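Putative glycyl-glycine endopeptidase lytM (Ruminococcus gnavus, PDB 3NYY) is a putative LytM-like glycyl-glycine endopeptidase of the M23 family, probably a metalloenzyme that cuts peptide bonds. Local coordinates at residues D17-M27 with V41-N52; Y175-L184 with L195-G203. All coordinates share one frame; numbering follows the deposited sequence.

Contact 1: residues D17-M27 with V41-N52. With SO4 (sulfate ion), chain E.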
# COMPACT_ATOMS: atom_id res chain seq x y z
N ASP A 17 12.87 4.42 -16.16
CA ASP A 17 12.64 5.61 -15.36
C ASP A 17 11.34 6.35 -15.78
O ASP A 17 10.67 6.91 -14.94
CB ASP A 17 13.82 6.60 -15.43
CG ASP A 17 15.05 6.11 -14.72
OD1 ASP A 17 14.97 5.25 -13.82
OD2 ASP A 17 16.14 6.60 -15.05
N PHE A 18 10.99 6.33 -17.07
CA PHE A 18 9.71 6.85 -17.47
C PHE A 18 8.56 6.03 -16.87
O PHE A 18 7.59 6.57 -16.34
CB PHE A 18 9.60 6.92 -18.99
CG PHE A 18 8.27 7.42 -19.46
CD1 PHE A 18 8.03 8.80 -19.54
CD2 PHE A 18 7.24 6.55 -19.76
CE1 PHE A 18 6.79 9.28 -19.97
CE2 PHE A 18 5.99 7.02 -20.17
CZ PHE A 18 5.76 8.40 -20.27
N ARG A 19 8.68 4.72 -16.97
CA ARG A 19 7.60 3.87 -16.46
C ARG A 19 7.35 4.07 -14.98
O ARG A 19 6.20 3.99 -14.51
CB ARG A 19 7.84 2.41 -16.77
CG ARG A 19 7.88 2.11 -18.23
CD ARG A 19 8.22 0.65 -18.49
NE ARG A 19 7.14 -0.23 -18.06
CZ ARG A 19 7.17 -1.56 -18.06
NH1 ARG A 19 8.26 -2.23 -18.44
NH2 ARG A 19 6.10 -2.26 -17.67
N ARG A 20 8.44 4.33 -14.25
CA ARG A 20 8.33 4.56 -12.80
C ARG A 20 7.65 5.87 -12.39
O ARG A 20 7.08 5.96 -11.31
CB ARG A 20 9.73 4.43 -12.18
CG ARG A 20 9.77 4.63 -10.64
CD ARG A 20 11.10 4.21 -10.03
NE ARG A 20 12.24 4.81 -10.73
CZ ARG A 20 12.82 5.96 -10.42
NH1 ARG A 20 12.41 6.68 -9.37
NH2 ARG A 20 13.81 6.42 -11.18
N GLN A 21 7.70 6.88 -13.27
CA GLN A 21 7.04 8.19 -13.07
C GLN A 21 7.53 8.89 -11.82
O GLN A 21 6.75 9.15 -10.92
CB GLN A 21 5.52 8.02 -13.05
CG GLN A 21 4.93 7.47 -14.30
CD GLN A 21 4.62 8.48 -15.38
OE1 GLN A 21 3.76 9.35 -15.21
NE2 GLN A 21 5.35 8.36 -16.54
N PRO A 22 8.84 9.17 -11.73
CA PRO A 22 9.37 9.72 -10.46
C PRO A 22 8.95 11.18 -10.28
O PRO A 22 9.41 12.03 -11.01
CB PRO A 22 10.87 9.59 -10.65
CG PRO A 22 11.11 9.57 -12.10
CD PRO A 22 9.89 8.98 -12.73
N VAL A 23 8.13 11.46 -9.27
CA VAL A 23 7.62 12.82 -9.04
C VAL A 23 7.79 13.16 -7.57
O VAL A 23 7.13 12.56 -6.71
CB VAL A 23 6.15 12.93 -9.46
CG1 VAL A 23 5.64 14.35 -9.25
CG2 VAL A 23 5.99 12.50 -10.94
N SER A 24 8.70 14.08 -7.29
CA SER A 24 8.94 14.62 -5.96
C SER A 24 7.73 15.32 -5.35
O SER A 24 6.82 15.72 -6.03
CB SER A 24 10.04 15.67 -6.03
OG SER A 24 9.64 16.84 -6.76
N GLU A 25 7.74 15.51 -4.04
CA GLU A 25 6.60 16.20 -3.42
C GLU A 25 6.49 17.67 -3.90
O GLU A 25 5.38 18.18 -4.08
CB GLU A 25 6.61 16.07 -1.88
CG GLU A 25 6.29 14.63 -1.34
CD GLU A 25 4.98 13.97 -1.92
OE1 GLU A 25 3.92 14.64 -2.00
OE2 GLU A 25 5.02 12.76 -2.31
N THR A 26 7.63 18.33 -4.14
CA THR A 26 7.65 19.70 -4.70
C THR A 26 6.90 19.75 -6.02
O THR A 26 6.04 20.60 -6.26
CB THR A 26 9.11 20.19 -4.91
OG1 THR A 26 9.71 20.32 -3.62
CG2 THR A 26 9.17 21.54 -5.62
N MSE A 27 7.21 18.78 -6.89
CA MSE A 27 6.54 18.67 -8.17
C MSE A 27 5.06 18.27 -8.00
O MSE A 27 4.21 18.73 -8.75
CB MSE A 27 7.32 17.69 -9.06
CG MSE A 27 7.00 17.76 -10.52
SE MSE A 27 7.19 19.54 -11.25
CE MSE A 27 8.57 20.21 -10.14
N VAL A 41 5.49 17.95 -16.33
CA VAL A 41 6.21 16.79 -15.77
C VAL A 41 7.24 16.25 -16.78
O VAL A 41 8.37 15.87 -16.42
CB VAL A 41 5.25 15.67 -15.24
CG1 VAL A 41 4.65 14.80 -16.39
CG2 VAL A 41 5.96 14.89 -14.14
N GLY A 42 6.89 16.28 -18.05
CA GLY A 42 7.81 15.89 -19.11
C GLY A 42 9.04 16.78 -19.14
O GLY A 42 10.15 16.28 -19.29
N LEU A 43 8.83 18.08 -18.99
CA LEU A 43 9.94 19.04 -18.93
C LEU A 43 10.81 18.86 -17.70
O LEU A 43 12.03 18.96 -17.76
CB LEU A 43 9.41 20.47 -19.03
CG LEU A 43 8.84 20.81 -20.42
CD1 LEU A 43 8.00 22.11 -20.36
CD2 LEU A 43 9.92 20.91 -21.48
N TYR A 44 10.17 18.60 -16.58
CA TYR A 44 10.84 18.31 -15.34
C TYR A 44 11.75 17.10 -15.47
O TYR A 44 12.92 17.16 -15.04
CB TYR A 44 9.79 18.10 -14.26
CG TYR A 44 10.31 17.61 -12.97
CD1 TYR A 44 10.98 18.47 -12.10
CD2 TYR A 44 10.13 16.29 -12.57
CE1 TYR A 44 11.45 18.03 -10.87
CE2 TYR A 44 10.62 15.84 -11.33
CZ TYR A 44 11.27 16.73 -10.49
OH TYR A 44 11.76 16.29 -9.30
N TRP A 45 11.24 16.03 -16.11
CA TRP A 45 12.08 14.85 -16.32
C TRP A 45 13.26 15.10 -17.24
O TRP A 45 14.36 14.58 -17.02
CB TRP A 45 11.27 13.66 -16.80
CG TRP A 45 10.31 13.12 -15.74
CD1 TRP A 45 10.53 13.07 -14.37
CD2 TRP A 45 9.01 12.57 -15.97
NE1 TRP A 45 9.43 12.52 -13.76
CE2 TRP A 45 8.48 12.21 -14.71
CE3 TRP A 45 8.23 12.36 -17.12
CZ2 TRP A 45 7.21 11.63 -14.56
CZ3 TRP A 45 6.95 11.81 -16.99
CH2 TRP A 45 6.45 11.46 -15.71
N MSE A 46 13.04 15.87 -18.31
CA MSE A 46 14.14 16.20 -19.20
C MSE A 46 15.20 17.03 -18.51
O MSE A 46 16.40 16.74 -18.64
CB MSE A 46 13.62 16.94 -20.46
CG MSE A 46 12.95 16.03 -21.47
SE MSE A 46 14.10 14.71 -22.24
CE MSE A 46 13.47 13.14 -21.58
N ALA A 47 14.79 18.03 -17.75
CA ALA A 47 15.72 18.95 -17.12
C ALA A 47 16.49 18.28 -15.98
O ALA A 47 17.60 18.71 -15.69
CB ALA A 47 14.98 20.19 -16.61
N THR A 48 15.89 17.27 -15.33
CA THR A 48 16.52 16.56 -14.20
C THR A 48 17.07 15.17 -14.56
O THR A 48 17.50 14.44 -13.67
CB THR A 48 15.53 16.34 -13.05
OG1 THR A 48 14.45 15.52 -13.52
CG2 THR A 48 14.97 17.70 -12.51
N ASP A 49 17.05 14.81 -15.85
CA ASP A 49 17.40 13.46 -16.31
C ASP A 49 16.63 12.42 -15.44
O ASP A 49 17.22 11.48 -14.90
CB ASP A 49 18.92 13.23 -16.22
CG ASP A 49 19.74 14.24 -17.03
OD1 ASP A 49 19.15 14.94 -17.91
OD2 ASP A 49 20.97 14.33 -16.77
N PHE A 50 15.31 12.60 -15.33
CA PHE A 50 14.44 11.71 -14.53
C PHE A 50 14.86 11.63 -13.07
O PHE A 50 15.01 10.54 -12.50
CB PHE A 50 14.28 10.33 -15.16
CG PHE A 50 13.46 10.36 -16.41
CD1 PHE A 50 14.01 10.81 -17.58
CD2 PHE A 50 12.10 10.03 -16.38
CE1 PHE A 50 13.24 10.88 -18.74
CE2 PHE A 50 11.35 10.10 -17.51
CZ PHE A 50 11.91 10.51 -18.68
N GLU A 51 15.02 12.80 -12.48
CA GLU A 51 15.42 13.00 -11.09
C GLU A 51 16.79 12.44 -10.75
O GLU A 51 17.06 12.15 -9.59
CB GLU A 51 14.35 12.46 -10.12
CG GLU A 51 13.00 13.21 -10.23
CD GLU A 51 12.08 12.99 -9.00
OE1 GLU A 51 12.12 11.89 -8.41
OE2 GLU A 51 11.34 13.94 -8.67
N ASN A 52 17.68 12.40 -11.73
CA ASN A 52 19.09 12.08 -11.50
C ASN A 52 20.01 13.28 -11.28
O ASN A 52 21.13 13.12 -10.76
CB ASN A 52 19.59 11.15 -12.60
CG ASN A 52 19.09 9.74 -12.40
OD1 ASN A 52 19.45 9.10 -11.43
ND2 ASN A 52 18.23 9.27 -13.28
S SO4 E . 8.65 -6.15 -19.22
O1 SO4 E . 7.92 -4.91 -19.04
O2 SO4 E . 7.74 -7.14 -19.79
O3 SO4 E . 9.79 -5.91 -20.11
O4 SO4 E . 9.16 -6.64 -17.94
O HOH W 1 17.19 6.71 -12.48
O HOH W 2 13.53 9.55 -8.22
O HOH W 3 15.32 8.79 -10.53
O HOH W 4 11.37 18.53 -7.29
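Asp17 and Phe50, their CA atoms 6.4 Å apart, mark one end of a contact in which residues 17-27, two helical pieces joined by a loop, run beside the last turns of helix 37-48 and the Schellman motif at Asp49. Trp45 is the centrepiece. Its indole edge meets the loop: NE1 donates to Pro22 O over 2.8 Å at a nearly straight 171°, with the acceptor in the ring plane although the N-H arrives from above the carbonyl plane. Farther along the indole, CH2 touches the Gln21 amide at NE2, 3.4 Å away, the two planes steeply inclined. That amide is fixed, NE2 by Phe18 O and OE1 by Trp88. CG of Phe50 lies anti to its carbonyl carbon (chi1 -71°), which brings CE2 over one face of the Trp45 ring, toward its rim, and against Phe18 CA. A leucine in place of Trp45 would probably leave Pro22 O without its donor and open a gap beside Gln21. At the other end, in the conformer described, CG of selenomethionine Met27 sits over the centre of the Tyr44 ring, with SE above the same face in a Met-aromatic contact. Between these, Glu51 OE2 accepts from Ser24 N at 3.0 Å and from Tyr44 OH at a doubtfully short 2.5 Å. Glu51 thus binds the loop directly at Ser24 N, but reaches Arg20 NH1 through a water on OE1.

Contact 2: residues Y175-L184 with L195-G203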
# COMPACT_ATOMS: atom_id res chain seq x y z
N TYR A 175 -9.26 -1.15 -15.31
CA TYR A 175 -9.93 -1.23 -14.00
C TYR A 175 -10.29 -2.68 -13.79
O TYR A 175 -11.08 -3.26 -14.55
CB TYR A 175 -11.19 -0.37 -13.97
CG TYR A 175 -10.98 1.09 -14.31
CD1 TYR A 175 -10.87 1.51 -15.64
CD2 TYR A 175 -10.99 2.07 -13.31
CE1 TYR A 175 -10.70 2.85 -15.99
CE2 TYR A 175 -10.83 3.40 -13.63
CZ TYR A 175 -10.67 3.80 -14.97
OH TYR A 175 -10.46 5.17 -15.24
N ALA A 176 -9.74 -3.30 -12.74
CA ALA A 176 -9.85 -4.74 -12.52
C ALA A 176 -10.34 -5.15 -11.13
O ALA A 176 -10.39 -4.35 -10.18
CB ALA A 176 -8.49 -5.43 -12.83
N HIS A 177 -10.81 -6.41 -11.08
CA HIS A 177 -11.35 -7.10 -9.89
C HIS A 177 -12.72 -6.62 -9.46
O HIS A 177 -13.13 -6.88 -8.30
CB HIS A 177 -10.36 -7.09 -8.73
CG HIS A 177 -9.00 -7.56 -9.11
ND1 HIS A 177 -8.78 -8.82 -9.63
CD2 HIS A 177 -7.81 -6.92 -9.16
CE1 HIS A 177 -7.50 -8.94 -9.95
NE2 HIS A 177 -6.89 -7.80 -9.68
N LEU A 178 -13.45 -5.97 -10.38
CA LEU A 178 -14.78 -5.43 -10.11
C LEU A 178 -15.77 -6.56 -9.69
O LEU A 178 -15.69 -7.71 -10.18
CB LEU A 178 -15.37 -4.70 -11.34
CG LEU A 178 -14.55 -3.53 -11.89
CD1 LEU A 178 -15.19 -3.05 -13.24
CD2 LEU A 178 -14.50 -2.40 -10.87
N ASP A 179 -16.73 -6.20 -8.86
CA ASP A 179 -17.78 -7.15 -8.46
C ASP A 179 -18.85 -7.17 -9.52
O ASP A 179 -19.54 -8.19 -9.74
CB ASP A 179 -18.37 -6.73 -7.11
CG ASP A 179 -19.34 -7.76 -6.56
OD1 ASP A 179 -18.89 -8.91 -6.32
OD2 ASP A 179 -20.55 -7.40 -6.37
N SER A 180 -19.05 -6.03 -10.17
CA SER A 180 -20.05 -5.91 -11.20
C SER A 180 -19.75 -4.71 -12.07
O SER A 180 -18.93 -3.84 -11.69
CB SER A 180 -21.42 -5.74 -10.56
OG SER A 180 -21.56 -4.47 -9.97
N TYR A 181 -20.44 -4.64 -13.21
CA TYR A 181 -20.32 -3.54 -14.17
C TYR A 181 -21.52 -2.60 -14.19
O TYR A 181 -22.67 -3.01 -13.90
CB TYR A 181 -20.20 -4.09 -15.55
CG TYR A 181 -18.98 -4.94 -15.84
CD1 TYR A 181 -17.71 -4.42 -15.81
CD2 TYR A 181 -19.11 -6.24 -16.23
CE1 TYR A 181 -16.64 -5.19 -16.14
CE2 TYR A 181 -18.02 -7.03 -16.57
CZ TYR A 181 -16.77 -6.50 -16.52
OH TYR A 181 -15.69 -7.31 -16.89
N ALA A 182 -21.24 -1.36 -14.59
CA ALA A 182 -22.28 -0.42 -15.00
C ALA A 182 -22.85 -0.92 -16.33
O ALA A 182 -22.28 -1.84 -16.95
CB ALA A 182 -21.68 0.96 -15.13
N GLU A 183 -23.96 -0.32 -16.80
CA GLU A 183 -24.59 -0.70 -18.08
C GLU A 183 -23.81 -0.12 -19.23
O GLU A 183 -24.13 0.96 -19.73
CB GLU A 183 -26.04 -0.23 -18.16
CG GLU A 183 -26.90 -1.00 -17.25
CD GLU A 183 -28.37 -0.70 -17.41
OE1 GLU A 183 -28.77 0.04 -18.34
OE2 GLU A 183 -29.13 -1.22 -16.59
N LEU A 184 -22.75 -0.81 -19.63
CA LEU A 184 -21.82 -0.35 -20.64
C LEU A 184 -21.41 -1.53 -21.52
O LEU A 184 -21.29 -2.68 -21.05
CB LEU A 184 -20.55 0.25 -20.02
CG LEU A 184 -20.72 1.51 -19.20
CD1 LEU A 184 -19.43 1.77 -18.38
CD2 LEU A 184 -21.05 2.71 -20.06
N LEU A 195 -20.03 6.09 -13.88
CA LEU A 195 -19.89 4.79 -13.26
C LEU A 195 -19.39 3.75 -14.24
O LEU A 195 -19.93 3.62 -15.34
CB LEU A 195 -21.24 4.37 -12.70
CG LEU A 195 -21.22 3.11 -11.84
CD1 LEU A 195 -20.51 3.31 -10.47
CD2 LEU A 195 -22.64 2.57 -11.60
N LEU A 196 -18.36 3.02 -13.84
CA LEU A 196 -17.89 1.84 -14.57
C LEU A 196 -18.32 0.52 -13.92
O LEU A 196 -18.43 -0.50 -14.62
CB LEU A 196 -16.36 1.84 -14.72
CG LEU A 196 -15.75 3.00 -15.51
CD1 LEU A 196 -14.18 2.92 -15.57
CD2 LEU A 196 -16.41 3.15 -16.92
N GLY A 197 -18.54 0.50 -12.60
CA GLY A 197 -18.91 -0.71 -11.89
C GLY A 197 -18.64 -0.50 -10.41
O GLY A 197 -18.55 0.64 -9.97
N TYR A 198 -18.58 -1.60 -9.66
CA TYR A 198 -18.34 -1.55 -8.22
C TYR A 198 -17.14 -2.37 -7.89
O TYR A 198 -16.92 -3.45 -8.46
CB TYR A 198 -19.54 -2.05 -7.40
CG TYR A 198 -20.69 -1.07 -7.53
CD1 TYR A 198 -21.56 -1.14 -8.63
CD2 TYR A 198 -20.88 -0.06 -6.60
CE1 TYR A 198 -22.59 -0.24 -8.78
CE2 TYR A 198 -21.92 0.85 -6.75
CZ TYR A 198 -22.75 0.76 -7.83
OH TYR A 198 -23.79 1.69 -7.95
N MSE A 199 -16.35 -1.81 -6.97
CA MSE A 199 -15.10 -2.43 -6.52
C MSE A 199 -15.39 -3.83 -5.97
O MSE A 199 -16.34 -4.02 -5.20
CB MSE A 199 -14.48 -1.61 -5.43
CG MSE A 199 -13.08 -2.04 -5.06
SE MSE A 199 -12.42 -1.18 -3.46
CE MSE A 199 -12.11 0.51 -4.21
N GLY A 200 -14.58 -4.82 -6.35
CA GLY A 200 -14.79 -6.17 -5.87
C GLY A 200 -13.54 -6.92 -5.48
O GLY A 200 -12.49 -6.33 -5.21
N ASP A 201 -13.69 -8.25 -5.45
CA ASP A 201 -12.59 -9.17 -5.21
C ASP A 201 -12.60 -10.31 -6.18
O ASP A 201 -12.23 -11.44 -5.84
CB ASP A 201 -12.62 -9.65 -3.75
CG ASP A 201 -13.92 -10.36 -3.35
OD1 ASP A 201 -14.77 -10.68 -4.22
OD2 ASP A 201 -14.07 -10.60 -2.12
N SER A 202 -13.00 -10.01 -7.41
CA SER A 202 -13.12 -11.02 -8.44
C SER A 202 -11.78 -11.35 -9.06
O SER A 202 -10.94 -10.47 -9.28
CB SER A 202 -14.13 -10.59 -9.50
OG SER A 202 -13.67 -9.48 -10.29
N GLY A 203 -11.59 -12.61 -9.39
CA GLY A 203 -10.39 -13.05 -10.08
C GLY A 203 -9.89 -14.37 -9.54
O GLY A 203 -10.46 -14.94 -8.59
O HOH W 5 -12.38 -3.75 -8.04
O HOH W 6 -16.25 -9.43 -6.22
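Leu196 and Tyr175 form the apolar centre: the methyl CD1 stands over the middle of the tyrosine ring, 3.5 Å from its centroid, a CH-pi contact. CG of Leu196 is anti to its carbonyl carbon (chi1 -62°), and the branch splits so that CD2 meets Leu184 CD1 at 3.6 Å. Nearby, Ala182 CB packs on Leu195 CG, and Tyr175 OH is taken up by Met145 N. Outward from these groups the backbones pair as antiparallel strands. Ala182 N bonds to Leu196 O almost perfectly straight at 179°, though from well above the carbonyl plane, and Tyr198 N reaches Ser180 O over 3.0 Å. Gly197 faces Tyr181 with only 3.9 Å between their CA atoms, and a side chain there would collide with Ser180 O. At the end of strand 195-198, Asp179 N donates to Tyr198 O, and the chain enters its polar edge. Here Ser202 OG donates to Leu178 O at 2.7 Å and is also bonded to Trp161 N. His177 ND1 points at Ser202 O in the plane of its ring, 2.7 Å away and nearly in line with the C=O, which fixes the rotation of the imidazole. Leu196 and Gly197, both opposite Val142, make a classic beta bulge in the three-stranded antiparallel sheet, and His177, close to His216 and His218, lies in a histidine cluster consistent with the active site of M23 peptidases.

How the contacts relate
Contact 1 closes before contact 2 opens along the chain, and the two illustrate how a modular protein is assembled. Their centres are 32 Å apart, on opposite sides of the chain's centre, and their nearest atoms remain about 15 Å from each other. Contact 1 belongs to the LytM N-terminal region, where helices 16-20 and 25-31, with the loop between them, lie against helix 37-48. Contact 2, in the M23 peptidase region, pairs strand 180-181 with 195-198 and sets that sheet beside strand 172-178 of the larger sheet. Contact 1 is nonetheless tied to the peptidase region, Arg19 and Arg20 bonding to Ser231 and Asn233, but only contact 2 lies close to the histidines of the presumed peptidase site.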